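Acyl-CoA dehydrogenase (Slackia heliotrinireducens, PDB 4RM7) belongs to the acyl-CoA dehydrogenase family, with a beta-strand middle domain set between helical N-terminal and C-terminal domains, and forms an assembly of four chains. Local coordinates at residues A[151-156]-A[186-191]; A[261-266]-A[349-354]; A[244-249]-A[370-375]. All blocks are in the same frame, centred on the assembly; numbering follows the deposited sequence.

Contact 1: A[151-156]-A[186-191]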
# COMPACT_ATOMS: atom_id res chain seq x y z
N LEU A 151 53.36 -4.85 11.54
CA LEU A 151 52.13 -4.85 10.78
C LEU A 151 51.11 -4.00 11.52
O LEU A 151 50.87 -4.21 12.70
CB LEU A 151 51.60 -6.27 10.65
CG LEU A 151 52.49 -7.25 9.89
CD1 LEU A 151 51.81 -8.60 9.74
CD2 LEU A 151 52.84 -6.67 8.53
N VAL A 152 50.54 -3.03 10.83
CA VAL A 152 49.65 -2.09 11.48
C VAL A 152 48.27 -1.99 10.82
O VAL A 152 48.16 -1.85 9.62
CB VAL A 152 50.30 -0.71 11.51
CG1 VAL A 152 50.34 -0.11 10.12
CG2 VAL A 152 49.58 0.20 12.48
N MSE A 153 47.22 -2.05 11.64
CA MSE A 153 45.86 -2.07 11.13
C MSE A 153 45.13 -0.74 11.38
O MSE A 153 45.19 -0.19 12.48
CB MSE A 153 45.08 -3.22 11.76
CG MSE A 153 43.62 -3.28 11.33
SE MSE A 153 42.55 -4.67 12.22
CE MSE A 153 43.16 -6.24 11.23
N ASN A 154 44.44 -0.26 10.35
CA ASN A 154 43.68 0.98 10.42
C ASN A 154 42.36 0.85 9.69
O ASN A 154 42.31 0.40 8.55
CB ASN A 154 44.47 2.15 9.83
CG ASN A 154 45.57 2.63 10.74
OD1 ASN A 154 45.31 3.27 11.77
ND2 ASN A 154 46.82 2.33 10.37
N GLY A 155 41.29 1.23 10.37
CA GLY A 155 39.95 1.10 9.83
C GLY A 155 38.91 1.29 10.92
O GLY A 155 39.25 1.45 12.09
N THR A 156 37.65 1.27 10.52
CA THR A 156 36.53 1.46 11.43
C THR A 156 35.43 0.48 11.07
O THR A 156 34.96 0.44 9.93
CB THR A 156 35.96 2.88 11.37
OG1 THR A 156 36.86 3.78 12.01
CG2 THR A 156 34.62 2.96 12.09
N SER A 186 41.40 -10.39 3.67
CA SER A 186 42.02 -11.11 4.78
C SER A 186 41.21 -10.98 6.05
O SER A 186 40.52 -9.97 6.26
CB SER A 186 43.42 -10.59 5.02
OG SER A 186 43.38 -9.30 5.60
N PHE A 187 41.29 -12.00 6.90
CA PHE A 187 40.64 -11.98 8.20
C PHE A 187 41.70 -12.03 9.29
O PHE A 187 42.70 -12.74 9.16
CB PHE A 187 39.67 -13.14 8.36
CG PHE A 187 38.22 -12.79 8.09
CD1 PHE A 187 37.51 -11.97 8.96
CD2 PHE A 187 37.56 -13.30 6.97
CE1 PHE A 187 36.18 -11.65 8.72
CE2 PHE A 187 36.23 -12.98 6.72
CZ PHE A 187 35.54 -12.16 7.60
N TRP A 188 41.47 -11.29 10.37
CA TRP A 188 42.40 -11.22 11.49
C TRP A 188 41.68 -11.38 12.83
O TRP A 188 40.75 -10.63 13.12
CB TRP A 188 43.14 -9.89 11.47
CG TRP A 188 43.91 -9.62 10.23
CD1 TRP A 188 43.41 -9.19 9.03
CD2 TRP A 188 45.33 -9.72 10.07
NE1 TRP A 188 44.44 -9.03 8.13
CE2 TRP A 188 45.62 -9.35 8.74
CE3 TRP A 188 46.38 -10.10 10.91
CZ2 TRP A 188 46.92 -9.35 8.24
CZ3 TRP A 188 47.66 -10.09 10.42
CH2 TRP A 188 47.92 -9.72 9.10
N MSE A 189 42.13 -12.32 13.65
CA MSE A 189 41.56 -12.48 14.99
C MSE A 189 42.34 -11.62 15.99
O MSE A 189 43.36 -12.04 16.54
CB MSE A 189 41.58 -13.95 15.41
CG MSE A 189 40.91 -14.24 16.74
SE MSE A 189 39.00 -13.85 16.74
CE MSE A 189 38.36 -15.27 15.60
N VAL A 190 41.85 -10.40 16.23
CA VAL A 190 42.59 -9.43 17.02
C VAL A 190 42.13 -9.38 18.47
O VAL A 190 40.96 -9.15 18.74
CB VAL A 190 42.46 -8.03 16.42
CG1 VAL A 190 43.28 -7.01 17.21
CG2 VAL A 190 42.88 -8.05 14.96
N PRO A 191 43.06 -9.61 19.41
CA PRO A 191 42.78 -9.47 20.85
C PRO A 191 42.31 -8.06 21.16
O PRO A 191 42.90 -7.10 20.67
CB PRO A 191 44.14 -9.74 21.51
CG PRO A 191 44.92 -10.50 20.49
CD PRO A 191 44.45 -10.02 19.15

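Contact 2: A[261-266]-A[349-354]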
# COMPACT_ATOMS: atom_id res chain seq x y z
N MSE A 261 1.15 -11.94 16.33
CA MSE A 261 -0.13 -12.40 15.82
C MSE A 261 -0.89 -13.19 16.90
O MSE A 261 -2.08 -12.94 17.13
CB MSE A 261 0.05 -13.25 14.57
CG MSE A 261 -1.23 -13.93 14.12
SE MSE A 261 -2.53 -12.66 13.42
CE MSE A 261 -3.52 -13.93 12.35
N GLU A 262 -0.21 -14.11 17.57
CA GLU A 262 -0.81 -14.81 18.71
C GLU A 262 -1.40 -13.87 19.77
O GLU A 262 -2.51 -14.12 20.26
CB GLU A 262 0.20 -15.73 19.35
CG GLU A 262 0.62 -16.85 18.44
CD GLU A 262 1.83 -17.60 18.97
OE1 GLU A 262 2.29 -17.28 20.09
OE2 GLU A 262 2.32 -18.53 18.27
N ASP A 263 -0.69 -12.79 20.10
CA ASP A 263 -1.24 -11.84 21.09
C ASP A 263 -2.49 -11.14 20.56
O ASP A 263 -3.48 -10.99 21.30
CB ASP A 263 -0.19 -10.78 21.50
CG ASP A 263 1.01 -11.39 22.22
OD1 ASP A 263 0.93 -12.57 22.61
OD2 ASP A 263 2.03 -10.68 22.39
N ALA A 264 -2.44 -10.72 19.30
CA ALA A 264 -3.59 -10.11 18.63
C ALA A 264 -4.80 -11.04 18.68
O ALA A 264 -5.89 -10.62 19.08
CB ALA A 264 -3.24 -9.78 17.17
N VAL A 265 -4.61 -12.29 18.29
CA VAL A 265 -5.69 -13.26 18.29
C VAL A 265 -6.21 -13.49 19.71
O VAL A 265 -7.41 -13.49 19.95
CB VAL A 265 -5.24 -14.60 17.64
CG1 VAL A 265 -6.30 -15.64 17.82
CG2 VAL A 265 -4.94 -14.41 16.14
N ALA A 266 -5.32 -13.64 20.68
CA ALA A 266 -5.76 -13.88 22.04
C ALA A 266 -6.55 -12.69 22.58
O ALA A 266 -7.56 -12.85 23.29
CB ALA A 266 -4.58 -14.19 22.94
N GLU A 349 5.69 -2.04 28.27
CA GLU A 349 5.47 -3.32 28.93
C GLU A 349 5.05 -4.40 27.93
O GLU A 349 5.55 -5.52 27.96
CB GLU A 349 4.42 -3.17 30.03
CG GLU A 349 4.65 -1.93 30.92
CD GLU A 349 3.52 -1.66 31.90
OE1 GLU A 349 2.71 -2.58 32.17
OE2 GLU A 349 3.43 -0.51 32.41
N ASN A 350 4.14 -4.04 27.03
CA ASN A 350 3.63 -4.97 26.02
C ASN A 350 4.68 -5.44 25.01
O ASN A 350 5.39 -4.63 24.40
CB ASN A 350 2.49 -4.34 25.26
CG ASN A 350 1.45 -5.34 24.89
OD1 ASN A 350 1.67 -6.16 23.99
ND2 ASN A 350 0.32 -5.32 25.61
N ARG A 351 4.77 -6.75 24.82
CA ARG A 351 5.84 -7.26 23.98
C ARG A 351 5.58 -6.94 22.51
O ARG A 351 6.53 -6.86 21.74
CB ARG A 351 6.03 -8.76 24.18
CG ARG A 351 4.97 -9.66 23.63
CD ARG A 351 5.33 -11.11 23.93
NE ARG A 351 4.48 -12.04 23.19
CZ ARG A 351 4.71 -13.34 23.07
NH1 ARG A 351 5.80 -13.89 23.62
NH2 ARG A 351 3.87 -14.09 22.40
N VAL A 352 4.33 -6.70 22.13
CA VAL A 352 4.03 -6.38 20.73
C VAL A 352 4.76 -5.10 20.26
O VAL A 352 5.25 -5.03 19.14
CB VAL A 352 2.50 -6.25 20.49
CG1 VAL A 352 2.25 -5.73 19.13
CG2 VAL A 352 1.86 -7.61 20.54
N SER A 353 4.88 -4.11 21.13
CA SER A 353 5.62 -2.90 20.80
C SER A 353 7.14 -3.12 20.69
O SER A 353 7.81 -2.42 19.93
CB SER A 353 5.31 -1.79 21.82
OG SER A 353 5.60 -2.21 23.15
N SER A 354 7.70 -4.06 21.45
CA SER A 354 9.10 -4.44 21.27
C SER A 354 9.26 -5.18 19.96
O SER A 354 10.21 -4.94 19.21
CB SER A 354 9.61 -5.33 22.39
OG SER A 354 9.09 -4.92 23.63
O HOH W 1 4.40 -16.54 21.90

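Contact 3: A[244-249]-A[370-375]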
# COMPACT_ATOMS: atom_id res chain seq x y z
N TYR A 244 23.41 -16.79 4.39
CA TYR A 244 22.87 -17.53 5.53
C TYR A 244 22.36 -16.56 6.59
O TYR A 244 21.31 -16.77 7.18
CB TYR A 244 23.92 -18.45 6.14
CG TYR A 244 24.35 -19.57 5.24
CD1 TYR A 244 23.57 -20.70 5.09
CD2 TYR A 244 25.53 -19.50 4.52
CE1 TYR A 244 23.96 -21.73 4.25
CE2 TYR A 244 25.94 -20.52 3.68
CZ TYR A 244 25.15 -21.64 3.55
OH TYR A 244 25.53 -22.67 2.73
N GLY A 245 23.10 -15.48 6.82
CA GLY A 245 22.70 -14.51 7.82
C GLY A 245 21.35 -13.89 7.50
O GLY A 245 20.58 -13.56 8.40
N ARG A 246 21.04 -13.75 6.21
CA ARG A 246 19.75 -13.23 5.80
C ARG A 246 18.64 -14.24 6.08
O ARG A 246 17.55 -13.86 6.51
CB ARG A 246 19.76 -12.87 4.32
CG ARG A 246 20.70 -11.76 4.01
CD ARG A 246 20.56 -11.24 2.64
NE ARG A 246 21.64 -10.30 2.37
CZ ARG A 246 22.50 -10.41 1.37
NH1 ARG A 246 22.39 -11.41 0.51
NH2 ARG A 246 23.45 -9.51 1.23
N VAL A 247 18.92 -15.53 5.87
CA VAL A 247 17.91 -16.53 6.16
C VAL A 247 17.60 -16.54 7.67
O VAL A 247 16.43 -16.51 8.07
CB VAL A 247 18.34 -17.93 5.70
CG1 VAL A 247 17.21 -18.91 5.92
CG2 VAL A 247 18.71 -17.89 4.20
N PHE A 248 18.64 -16.53 8.48
CA PHE A 248 18.52 -16.45 9.93
C PHE A 248 17.70 -15.26 10.36
O PHE A 248 16.81 -15.38 11.20
CB PHE A 248 19.90 -16.38 10.57
CG PHE A 248 20.67 -17.64 10.46
CD1 PHE A 248 20.04 -18.82 10.06
CD2 PHE A 248 22.04 -17.67 10.75
CE1 PHE A 248 20.76 -19.99 9.96
CE2 PHE A 248 22.76 -18.84 10.65
CZ PHE A 248 22.13 -20.00 10.24
N THR A 249 18.00 -14.10 9.80
CA THR A 249 17.32 -12.87 10.18
C THR A 249 15.85 -12.92 9.81
O THR A 249 14.97 -12.48 10.56
CB THR A 249 17.99 -11.66 9.54
OG1 THR A 249 19.24 -11.45 10.20
CG2 THR A 249 17.15 -10.43 9.70
N GLU A 370 16.71 -1.93 -0.40
CA GLU A 370 17.28 -1.26 -1.55
C GLU A 370 18.47 -2.04 -2.12
O GLU A 370 18.68 -2.08 -3.33
CB GLU A 370 17.71 0.16 -1.16
CG GLU A 370 16.53 1.12 -0.80
CD GLU A 370 15.79 0.79 0.52
OE1 GLU A 370 16.41 0.27 1.48
OE2 GLU A 370 14.57 1.05 0.60
N VAL A 371 19.23 -2.68 -1.25
CA VAL A 371 20.33 -3.53 -1.68
C VAL A 371 19.80 -4.85 -2.31
O VAL A 371 20.38 -5.36 -3.26
CB VAL A 371 21.30 -3.82 -0.48
CG1 VAL A 371 22.22 -4.98 -0.75
CG2 VAL A 371 22.13 -2.59 -0.18
N MSE A 372 18.69 -5.37 -1.81
CA MSE A 372 18.10 -6.57 -2.40
C MSE A 372 17.60 -6.30 -3.82
O MSE A 372 17.75 -7.15 -4.70
CB MSE A 372 16.96 -7.11 -1.53
CG MSE A 372 17.39 -7.55 -0.13
SE MSE A 372 18.91 -8.83 -0.08
CE MSE A 372 20.25 -7.64 0.65
N VAL A 373 17.02 -5.13 -4.06
CA VAL A 373 16.63 -4.75 -5.42
C VAL A 373 17.80 -4.77 -6.39
O VAL A 373 17.70 -5.27 -7.50
CB VAL A 373 15.99 -3.36 -5.45
CG1 VAL A 373 15.96 -2.81 -6.86
CG2 VAL A 373 14.58 -3.42 -4.87
N VAL A 374 18.94 -4.25 -5.96
CA VAL A 374 20.13 -4.17 -6.80
C VAL A 374 20.69 -5.58 -7.09
O VAL A 374 21.17 -5.85 -8.17
CB VAL A 374 21.21 -3.25 -6.13
CG1 VAL A 374 22.54 -3.39 -6.78
CG2 VAL A 374 20.76 -1.81 -6.19
N ILE A 375 20.62 -6.46 -6.11
CA ILE A 375 21.04 -7.85 -6.25
C ILE A 375 20.08 -8.67 -7.12
O ILE A 375 20.50 -9.51 -7.91
CB ILE A 375 21.14 -8.51 -4.85
CG1 ILE A 375 22.31 -7.91 -4.06
CG2 ILE A 375 21.24 -10.04 -4.94
CD1 ILE A 375 22.26 -8.32 -2.60

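Contact 1: A[151-156]-A[186-191]
Met153 and Trp188 face each other from strands that run nearly perpendicular, the axes of 151-156 and 186-191 crossing at -99° with 11.3 Å between them at closest approach. At that spacing no hydrogen bond joins the two backbones, and side chains make the whole contact. Met153, a selenomethionine, does most of the bridging. Its CG lies anti to the backbone N (chi1 178°) and the chain stays extended as far as SE, then bends at chi3, which brings the terminal methyl against the root of the indole. CE is 3.6 Å from Trp188 CG and nearly as close to CB and CD1, approaching the ring obliquely while the two side chains slide past each other in opposite directions. The same methyl reaches Val190, with CE 4.2 Å from CG2. At the far end of the indole, Leu151 crosses the tryptophan at about a right angle and places its CD1 4.1 Å from Trp188 CH2. The one polar atom of the indole is turned to its own strand: Trp188 NE1 donates to Ser186 OG over 2.8 Å, with the oxygen tilted 24° out of the ring plane. Ser186 OG is also bonded to Ala173 O, so the serine links the indole to the neighbouring strand 168-175. Val144, on strand 143-146, touches both Met153 and Trp188. The contact is largely buried within the middle domain, where strands 151-161 and 184-191 cross without pairing: between them aliphatic groups meet the indole carbons, and the ring's N-H is satisfied without help from strand 151-161.

Contact 2: A[261-266]-A[349-354]
Asp263 and Arg351 form a salt bridge that ties helix 234-270 to the start of helix 351-362, within the helical C-terminal domain of the acyl-CoA dehydrogenase fold. Its main bond runs from Arg351 NE to Asp263 OD2, 2.9 Å long and fairly straight at 163°. The oxygen accepts on its syn lone pair, and it lies at the edge of the guanidinium, close to the plane. A second, weak bond goes from Arg351 NH2 to Asp263 OD1 over 3.3 Å. The pairing is thus two-pronged but uneven, and the carboxylate and guanidinium planes stand 29° apart. The CB of Arg351 does not aim at helix 234-270; with chi1 at 72° and the chain extended from CG to NE, the guanidinium is nevertheless carried to Asp263, crossing the aspartate at about a right angle.

Beyond the bridge, a water accepts from Arg351 NH2 and donates to Glu262 OE1, 2.9 Å from that oxygen. Glu262 has its own salt bridge to Arg82, while Arg351 NH1 makes a weak bond to Ile83 O, so helix 70-84 meets this polar group twice, through a charged pair and through a backbone carbonyl. The neighbouring opposite charges would probably favour the ionised forms of Asp263 and Glu262.

Val352 points toward helix 234-270 and sets CG2 3.6 Å from Asp263 OD2; it also packs on Ala337, Met338 and Leu341 of helix 316-341. On another side of helix 234-270, Met261 meets Met291 and Leu295 of helix 282-311, and Tyr384 of the second subunit packs on Met261. At the N-cap, Asn350 OD1 accepts from Val352 N at 3.3 Å, on a lone pair in the carbonyl plane.

Contact 3: A[244-249]-A[370-375]
Met372 lays its terminal methyl over one face of the Arg246 guanidinium, CE sitting 3.3 Å above the plane and offset toward the rim. The two side chains come from opposite directions and have contrasting shapes. Arg246 leaves helix 234-270 with CG anti to its carbonyl carbon (chi1 -64°) and then runs extended from CG to NE, reaching toward helix 369-386. Met372, a selenomethionine, is folded instead: bends at chi2 (-52°) and chi3 turn the end of the chain toward the arginine, although its CB does not point that way. CE then lies 3.5 Å from Arg246 NE and 3.6 Å from CZ, while SE comes within 4.0 Å of Arg246 CD. Ile375, one turn further along helix 369-386, adds CD1 at 4.2 Å from Arg246 NH2, obliquely to the plane.

No hydrogen bond crosses between these segments. Arg246 NE donates to Asp366 O, and Thr249 OG1 bonds Asp366 OD2, so Asp366 bonds two residues of helix 234-270, through its backbone and its side chain. Met322 and Tyr239 also pack on the arginine. The methyl-over-guanidinium contact packs helix 369-386 against helix 234-270 in the C-terminal helical bundle of the acyl-CoA dehydrogenase fold.

In the fold
Contacts 2 and 3 share helix 234-270: contact 3 joins it to helix 369-386 and contact 2, about 27 Å away between centres, to the preceding helix 351-362, nested inside the loop that contact 3 closes. Contact 1 belongs to the middle domain and lies on the opposite side of the chain's centre from contact 2. Contacts 1 and 3 are buried, contact 2 only partly so, and their chemistry differs. In contact 1 apolar groups meet, in contact 3 a methyl covers an arginine, and the more open contact 2 relies on a salt bridge and a water. Neighbouring subunits touch the segments of contacts 2 and 3, whereas those of contact 1 touch no other chain.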